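PDB 6S1Y: angiotensin-converting enzyme from Anopheles gambiae, which probably cleaves peptides as a zinc-dependent metalloprotease of the angiotensin-converting enzyme family. Local coordinates for residues Ser115-Ala120 and Val157-Ala162; Asp294-Ser299 and Asp389-Ser394. All blocks are in the same frame, centred on the assembly; numbering follows the deposited sequence.

Contact 1 of 2, residues Ser115-Ala120 and Val157-Ala162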
ATOM      1  N   SER A 115      -6.311  11.340  13.500  1.00 46.35           N
ATOM      2  CA  SER A 115      -5.643  12.341  14.317  1.00 46.77           C
ATOM      3  C   SER A 115      -4.936  11.700  15.502  1.00 46.11           C
ATOM      4  O   SER A 115      -3.807  12.081  15.842  1.00 45.57           O
ATOM      5  CB  SER A 115      -6.669  13.360  14.806  1.00 46.96           C
ATOM      6  OG  SER A 115      -6.107  14.158  15.833  1.00 50.72           O
ATOM      7  N   ASN A 116      -5.602  10.758  16.172  1.00 46.02           N
ATOM      8  CA  ASN A 116      -4.994  10.076  17.308  1.00 44.41           C
ATOM      9  C   ASN A 116      -3.728   9.339  16.875  1.00 44.75           C
ATOM     10  O   ASN A 116      -2.706   9.372  17.571  1.00 42.66           O
ATOM     11  CB  ASN A 116      -6.033   9.128  17.921  1.00 44.53           C
ATOM     12  CG  ASN A 116      -5.455   8.234  18.978  1.00 43.91           C
ATOM     13  OD1 ASN A 116      -5.103   7.088  18.707  1.00 44.19           O
ATOM     14  ND2 ASN A 116      -5.350   8.743  20.196  1.00 44.83           N
ATOM     15  N   TYR A 117      -3.766   8.715  15.690  1.00 44.51           N
ATOM     16  CA  TYR A 117      -2.613   7.998  15.155  1.00 43.04           C
ATOM     17  C   TYR A 117      -1.456   8.941  14.864  1.00 43.98           C
ATOM     18  O   TYR A 117      -0.306   8.669  15.236  1.00 42.82           O
ATOM     19  CB  TYR A 117      -3.046   7.264  13.883  1.00 42.12           C
ATOM     20  CG  TYR A 117      -1.999   6.418  13.183  1.00 44.33           C
ATOM     21  CD1 TYR A 117      -0.991   7.009  12.404  1.00 42.85           C
ATOM     22  CD2 TYR A 117      -2.051   5.023  13.239  1.00 43.58           C
ATOM     23  CE1 TYR A 117      -0.067   6.237  11.748  1.00 43.53           C
ATOM     24  CE2 TYR A 117      -1.114   4.236  12.575  1.00 41.32           C
ATOM     25  CZ  TYR A 117      -0.123   4.846  11.839  1.00 43.28           C
ATOM     26  OH  TYR A 117       0.820   4.067  11.161  1.00 44.18           O
ATOM     27  N   ALA A 118      -1.737  10.053  14.181  1.00 45.00           N
ATOM     28  CA  ALA A 118      -0.663  10.935  13.721  1.00 46.07           C
ATOM     29  C   ALA A 118      -0.024  11.710  14.862  1.00 44.80           C
ATOM     30  O   ALA A 118       1.141  12.107  14.762  1.00 48.41           O
ATOM     31  CB  ALA A 118      -1.201  11.906  12.675  1.00 46.61           C
ATOM     32  N   LYS A 119      -0.745  11.922  15.952  1.00 43.74           N
ATOM     33  CA  LYS A 119      -0.266  12.767  17.035  1.00 47.68           C
ATOM     34  C   LYS A 119       0.387  12.002  18.185  1.00 46.51           C
ATOM     35  O   LYS A 119       0.832  12.623  19.148  1.00 47.45           O
ATOM     36  CB  LYS A 119      -1.429  13.595  17.592  1.00 51.01           C
ATOM     37  CG  LYS A 119      -1.881  14.769  16.715  1.00 53.82           C
ATOM     38  CD  LYS A 119      -3.065  15.486  17.364  1.00 57.42           C
ATOM     39  CE  LYS A 119      -3.246  16.896  16.833  1.00 64.94           C
ATOM     40  NZ  LYS A 119      -4.104  17.725  17.747  1.00 70.06           N
ATOM     41  N   ALA A 120       0.470  10.682  18.119  1.00 45.57           N
ATOM     42  CA  ALA A 120       0.969   9.927  19.257  1.00 45.10           C
ATOM     43  C   ALA A 120       2.451  10.176  19.469  1.00 43.66           C
ATOM     44  O   ALA A 120       3.218  10.235  18.509  1.00 47.04           O
ATOM     45  CB  ALA A 120       0.733   8.436  19.045  1.00 45.39           C
ATOM     46  N   VAL A 157       4.126  -2.495  22.711  1.00 37.22           N
ATOM     47  CA  VAL A 157       3.029  -2.298  23.659  1.00 37.47           C
ATOM     48  C   VAL A 157       2.617  -0.829  23.740  1.00 39.23           C
ATOM     49  O   VAL A 157       1.421  -0.503  23.738  1.00 39.39           O
ATOM     50  CB  VAL A 157       3.420  -2.840  25.042  1.00 41.79           C
ATOM     51  CG1 VAL A 157       2.393  -2.404  26.107  1.00 41.11           C
ATOM     52  CG2 VAL A 157       3.559  -4.372  24.977  1.00 39.11           C
ATOM     53  N   GLN A 158       3.594   0.076  23.845  1.00 40.10           N
ATOM     54  CA  GLN A 158       3.296   1.505  23.834  1.00 40.33           C
ATOM     55  C   GLN A 158       2.501   1.896  22.598  1.00 40.68           C
ATOM     56  O   GLN A 158       1.466   2.569  22.692  1.00 40.81           O
ATOM     57  CB  GLN A 158       4.593   2.302  23.887  1.00 43.01           C
ATOM     58  CG  GLN A 158       5.300   2.219  25.225  1.00 45.28           C
ATOM     59  CD  GLN A 158       4.641   3.073  26.274  1.00 50.70           C
ATOM     60  OE1 GLN A 158       4.249   4.225  26.011  1.00 52.32           O
ATOM     61  NE2 GLN A 158       4.516   2.531  27.475  1.00 49.26           N
ATOM     62  N   TRP A 159       2.974   1.484  21.421  1.00 39.13           N
ATOM     63  CA  TRP A 159       2.338   1.917  20.184  1.00 38.58           C
ATOM     64  C   TRP A 159       0.883   1.468  20.123  1.00 39.93           C
ATOM     65  O   TRP A 159      -0.019   2.276  19.864  1.00 41.22           O
ATOM     66  CB  TRP A 159       3.103   1.384  18.965  1.00 37.14           C
ATOM     67  CG  TRP A 159       2.369   1.712  17.694  1.00 39.92           C
ATOM     68  CD1 TRP A 159       1.609   0.869  16.934  1.00 39.64           C
ATOM     69  CD2 TRP A 159       2.283   3.000  17.062  1.00 40.25           C
ATOM     70  NE1 TRP A 159       1.056   1.547  15.870  1.00 38.15           N
ATOM     71  CE2 TRP A 159       1.467   2.852  15.921  1.00 39.27           C
ATOM     72  CE3 TRP A 159       2.832   4.261  17.347  1.00 40.24           C
ATOM     73  CZ2 TRP A 159       1.186   3.913  15.068  1.00 40.77           C
ATOM     74  CZ3 TRP A 159       2.550   5.309  16.508  1.00 40.52           C
ATOM     75  CH2 TRP A 159       1.723   5.134  15.385  1.00 42.79           C
ATOM     76  N   TYR A 160       0.641   0.170  20.330  1.00 39.43           N
ATOM     77  CA  TYR A 160      -0.695  -0.393  20.181  1.00 38.64           C
ATOM     78  C   TYR A 160      -1.632   0.106  21.279  1.00 38.59           C
ATOM     79  O   TYR A 160      -2.816   0.335  21.025  1.00 38.94           O
ATOM     80  CB  TYR A 160      -0.612  -1.931  20.185  1.00 36.73           C
ATOM     81  CG  TYR A 160      -0.240  -2.552  18.853  1.00 36.87           C
ATOM     82  CD1 TYR A 160       1.104  -2.587  18.407  1.00 38.81           C
ATOM     83  CD2 TYR A 160      -1.217  -3.052  18.006  1.00 36.57           C
ATOM     84  CE1 TYR A 160       1.445  -3.115  17.148  1.00 36.13           C
ATOM     85  CE2 TYR A 160      -0.885  -3.588  16.746  1.00 37.28           C
ATOM     86  CZ  TYR A 160       0.435  -3.633  16.338  1.00 35.78           C
ATOM     87  OH  TYR A 160       0.718  -4.187  15.125  1.00 35.48           O
ATOM     88  N   ASN A 161      -1.133   0.276  22.506  1.00 39.52           N
ATOM     89  CA  ASN A 161      -2.000   0.791  23.565  1.00 39.95           C
ATOM     90  C   ASN A 161      -2.447   2.226  23.261  1.00 40.13           C
ATOM     91  O   ASN A 161      -3.538   2.629  23.658  1.00 40.83           O
ATOM     92  CB  ASN A 161      -1.304   0.714  24.936  1.00 40.94           C
ATOM     93  CG  ASN A 161      -1.431  -0.682  25.599  1.00 45.73           C
ATOM     94  OD1 ASN A 161      -1.474  -1.722  24.908  1.00 46.90           O
ATOM     95  ND2 ASN A 161      -1.486  -0.714  26.936  1.00 52.26           N
ATOM     96  N   ALA A 162      -1.647   2.992  22.526  1.00 40.59           N
ATOM     97  CA  ALA A 162      -1.949   4.388  22.258  1.00 40.90           C
ATOM     98  C   ALA A 162      -2.770   4.608  20.989  1.00 42.76           C
ATOM     99  O   ALA A 162      -3.543   5.580  20.931  1.00 42.93           O
ATOM    100  CB  ALA A 162      -0.643   5.188  22.153  1.00 42.35           C
TER

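Contact 2 of 2, residues Asp294-Ser299 and Asp389-Ser394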
ATOM      1  N   ASP A 294      12.657  10.617 -10.500  1.00 51.25           N
ATOM      2  CA  ASP A 294      12.299  11.402 -11.680  1.00 52.19           C
ATOM      3  C   ASP A 294      13.090  10.936 -12.897  1.00 51.61           C
ATOM      4  O   ASP A 294      12.527  10.712 -13.973  1.00 51.38           O
ATOM      5  CB  ASP A 294      12.565  12.893 -11.399  1.00 51.14           C
ATOM      6  CG  ASP A 294      11.866  13.830 -12.393  1.00 53.90           C
ATOM      7  OD1 ASP A 294      10.985  13.377 -13.153  1.00 53.91           O
ATOM      8  OD2 ASP A 294      12.211  15.041 -12.406  1.00 57.72           O
ATOM      9  N   ASP A 295      14.403  10.751 -12.724  1.00 51.50           N
ATOM     10  CA  ASP A 295      15.258  10.311 -13.829  1.00 53.97           C
ATOM     11  C   ASP A 295      14.832   8.956 -14.379  1.00 53.55           C
ATOM     12  O   ASP A 295      14.878   8.726 -15.592  1.00 53.20           O
ATOM     13  CB  ASP A 295      16.713  10.233 -13.374  1.00 53.69           C
ATOM     14  CG  ASP A 295      17.631   9.691 -14.462  1.00 63.61           C
ATOM     15  OD1 ASP A 295      17.882  10.422 -15.461  1.00 67.64           O
ATOM     16  OD2 ASP A 295      18.103   8.536 -14.330  1.00 63.12           O
ATOM     17  N   PHE A 296      14.443   8.028 -13.506  1.00 54.72           N
ATOM     18  CA  PHE A 296      14.034   6.716 -13.994  1.00 52.42           C
ATOM     19  C   PHE A 296      12.814   6.855 -14.898  1.00 50.74           C
ATOM     20  O   PHE A 296      12.782   6.307 -16.005  1.00 49.95           O
ATOM     21  CB  PHE A 296      13.767   5.781 -12.815  1.00 51.56           C
ATOM     22  CG  PHE A 296      13.828   4.321 -13.169  1.00 51.22           C
ATOM     23  CD1 PHE A 296      12.941   3.778 -14.076  1.00 49.66           C
ATOM     24  CD2 PHE A 296      14.765   3.488 -12.580  1.00 51.78           C
ATOM     25  CE1 PHE A 296      12.990   2.445 -14.403  1.00 51.24           C
ATOM     26  CE2 PHE A 296      14.816   2.146 -12.903  1.00 51.17           C
ATOM     27  CZ  PHE A 296      13.926   1.626 -13.811  1.00 51.20           C
ATOM     28  N   PHE A 297      11.816   7.628 -14.462  1.00 51.95           N
ATOM     29  CA  PHE A 297      10.623   7.822 -15.284  1.00 52.33           C
ATOM     30  C   PHE A 297      10.953   8.531 -16.600  1.00 52.68           C
ATOM     31  O   PHE A 297      10.407   8.183 -17.654  1.00 51.09           O
ATOM     32  CB  PHE A 297       9.569   8.613 -14.506  1.00 52.38           C
ATOM     33  CG  PHE A 297       8.733   7.776 -13.580  1.00 52.22           C
ATOM     34  CD1 PHE A 297       7.757   6.922 -14.086  1.00 53.53           C
ATOM     35  CD2 PHE A 297       8.901   7.849 -12.205  1.00 51.21           C
ATOM     36  CE1 PHE A 297       6.975   6.133 -13.229  1.00 51.66           C
ATOM     37  CE2 PHE A 297       8.112   7.069 -11.345  1.00 49.69           C
ATOM     38  CZ  PHE A 297       7.152   6.215 -11.864  1.00 47.72           C
ATOM     39  N   THR A 298      11.832   9.539 -16.562  1.00 52.08           N
ATOM     40  CA  THR A 298      12.203  10.216 -17.809  1.00 54.37           C
ATOM     41  C   THR A 298      12.968   9.272 -18.738  1.00 53.57           C
ATOM     42  O   THR A 298      12.740   9.273 -19.954  1.00 53.39           O
ATOM     43  CB  THR A 298      13.019  11.483 -17.530  1.00 52.77           C
ATOM     44  OG1 THR A 298      14.217  11.155 -16.821  1.00 54.79           O
ATOM     45  CG2 THR A 298      12.211  12.470 -16.687  1.00 52.94           C
ATOM     46  N   SER A 299      13.842   8.424 -18.180  1.00 53.15           N
ATOM     47  CA  SER A 299      14.504   7.404 -18.984  1.00 50.90           C
ATOM     48  C   SER A 299      13.516   6.512 -19.719  1.00 53.59           C
ATOM     49  O   SER A 299      13.904   5.835 -20.680  1.00 55.32           O
ATOM     50  CB  SER A 299      15.394   6.531 -18.099  1.00 53.58           C
ATOM     51  OG  SER A 299      14.644   5.439 -17.557  1.00 53.61           O
ATOM     52  N   ASP A 389       5.853   0.386  -7.778  1.00 45.01           N
ATOM     53  CA  ASP A 389       6.478  -0.869  -7.366  1.00 46.60           C
ATOM     54  C   ASP A 389       7.114  -1.588  -8.553  1.00 45.11           C
ATOM     55  O   ASP A 389       8.149  -2.245  -8.394  1.00 44.09           O
ATOM     56  CB  ASP A 389       5.454  -1.755  -6.659  1.00 46.16           C
ATOM     57  CG  ASP A 389       5.148  -1.282  -5.231  1.00 46.69           C
ATOM     58  OD1 ASP A 389       5.727  -0.253  -4.773  1.00 43.12           O
ATOM     59  OD2 ASP A 389       4.308  -1.955  -4.576  1.00 48.43           O
ATOM     60  N   VAL A 390       6.548  -1.448  -9.753  1.00 46.00           N
ATOM     61  CA  VAL A 390       7.189  -2.024 -10.939  1.00 46.12           C
ATOM     62  C   VAL A 390       8.574  -1.425 -11.129  1.00 45.53           C
ATOM     63  O   VAL A 390       9.553  -2.142 -11.355  1.00 45.57           O
ATOM     64  CB  VAL A 390       6.310  -1.823 -12.186  1.00 48.40           C
ATOM     65  CG1 VAL A 390       7.104  -2.123 -13.449  1.00 49.12           C
ATOM     66  CG2 VAL A 390       5.062  -2.721 -12.101  1.00 48.28           C
ATOM     67  N   LEU A 391       8.689  -0.099 -11.008  1.00 47.25           N
ATOM     68  CA  LEU A 391      10.018   0.497 -11.064  1.00 48.11           C
ATOM     69  C   LEU A 391      10.896  -0.054  -9.949  1.00 46.50           C
ATOM     70  O   LEU A 391      12.070  -0.366 -10.175  1.00 47.31           O
ATOM     71  CB  LEU A 391       9.958   2.026 -10.973  1.00 48.95           C
ATOM     72  CG  LEU A 391       9.223   2.819 -12.056  1.00 49.91           C
ATOM     73  CD1 LEU A 391       9.844   4.212 -12.237  1.00 50.40           C
ATOM     74  CD2 LEU A 391       9.191   2.075 -13.348  1.00 49.61           C
ATOM     75  N   SER A 392      10.350  -0.157  -8.729  1.00 45.64           N
ATOM     76  CA  SER A 392      11.162  -0.626  -7.610  1.00 45.86           C
ATOM     77  C   SER A 392      11.697  -2.028  -7.858  1.00 45.94           C
ATOM     78  O   SER A 392      12.794  -2.359  -7.385  1.00 47.09           O
ATOM     79  CB  SER A 392      10.355  -0.608  -6.310  1.00 46.78           C
ATOM     80  OG  SER A 392      10.158   0.716  -5.871  1.00 47.57           O
ATOM     81  N   LEU A 393      10.945  -2.869  -8.581  1.00 43.73           N
ATOM     82  CA  LEU A 393      11.469  -4.190  -8.947  1.00 46.48           C
ATOM     83  C   LEU A 393      12.750  -4.080  -9.777  1.00 46.98           C
ATOM     84  O   LEU A 393      13.690  -4.848  -9.570  1.00 47.77           O
ATOM     85  CB  LEU A 393      10.410  -5.004  -9.698  1.00 44.58           C
ATOM     86  CG  LEU A 393       9.308  -5.603  -8.809  1.00 44.77           C
ATOM     87  CD1 LEU A 393       8.209  -6.267  -9.628  1.00 47.16           C
ATOM     88  CD2 LEU A 393       9.873  -6.619  -7.849  1.00 43.52           C
ATOM     89  N   SER A 394      12.806  -3.141 -10.731  1.00 47.16           N
ATOM     90  CA  SER A 394      14.031  -2.959 -11.507  1.00 48.81           C
ATOM     91  C   SER A 394      15.131  -2.347 -10.645  1.00 49.31           C
ATOM     92  O   SER A 394      16.284  -2.797 -10.687  1.00 47.02           O
ATOM     93  CB  SER A 394      13.780  -2.071 -12.738  1.00 48.75           C
ATOM     94  OG  SER A 394      13.075  -2.751 -13.768  1.00 49.06           O
TER

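Contact 1 of 2, residues Ser115-Ala120 and Val157-Ala162
The six-membered ring of W159 drives its edge into one face of the Y117 ring, a T-shaped stack with centroids 5.1 Å apart and planes at 88°. The CZ2–CH2 bond of the indole leads: W159 CZ2 lies 3.4 Å from Y117 CE2, while W159 CH2 sits above the centre of the tyrosine ring. In each residue CG stands anti to the backbone N (chi1 174° in W159, -178° in Y117), which carries both rings off their helices into the gap between them. The indole is held by more than the tyrosine. W159 NE1 donates to A484 O, which helps to hold the indole in this orientation, and L135 and L139 of helix 135-145 also touch it, L135 reaching Y117 as well. A120 directs its methyl toward helix 149-163, and A120 CB comes within 4.4 Å of W159 CZ3. Y117 and W159 are buried, whereas N116, A120 and A162, which complete the contact, are partly exposed. This is aromatic packing between two helices of the largely helical framework of the ACE fold, close to the ligand-binding cleft, with the Y117 side chain about 7 Å from the bound glutamyl ligand.

Contact 2 of 2, residues Asp294-Ser299 and Asp389-Ser394
L391 reaches from helix 381-395 to two successive phenylalanines of helix 286-299, and its two methyls divide the work. L391 CD1 sits over the centre of the F297 ring, 3.4 Å from the centroid and 14° off the ring normal, a close CH-pi contact in which all six ring carbons lie at similar distances from one methyl. The same methyl also meets F296, with L391 CD1 3.6 Å from F296 CD1. The second branch, L391 CD2, lies along the CD1–CE1 flank of the F296 ring and comes within 4.0 Å of F296 CE1. The two phenylalanines reach this leucine by different torsions: a chi1 of -159° extends F296 toward the other helix, whereas F297 has its CG opposite the carbonyl carbon, a fold that presents the face of its ring to L391. F296 runs past L391 in the opposite direction, and F296 CZ ends 3.9 Å from S394 CB, about one helical turn further on. The hydroxyl of S394 is engaged with the backbone N of I532. The short helical segments run nearly perpendicular, at 95°, with axes 11.6 Å apart, a separation bridged by the large apolar side chains. On the same helix as L391, D389 OD1 is hydrogen-bonded to ND1 of the zinc ligand H357, a second-shell link to the metal site. Beyond the contact, F297 rests on L359 and Q363 of the zinc-binding helix 349-368, Y533 and H400 meet F296, and helix 495-514 packs against V390 and L393 of helix 381-395.

How the contacts relate
After three earlier helices, the chain enters helix 100-119 and returns by way of helix 135-145 to helix 149-163, where contact 1 closes a loop of 36 residues. Contact 2 opens much later, at helix 286-299, and closes at helix 381-395 after 89 intervening residues that include the hairpin 329-332/339-342 and helix 349-368 with its zinc-binding histidines. The two loops are in series and neither nests nor crosses. The centres of contact 1 and contact 2 are 34 Å apart, on opposite sides of the chain's centre. Contact 1 joins helices 100-119 and 149-163 near the bound ligand, whereas contact 2 joins helix 286-299 to helix 381-395, which carries the zinc ligand E385.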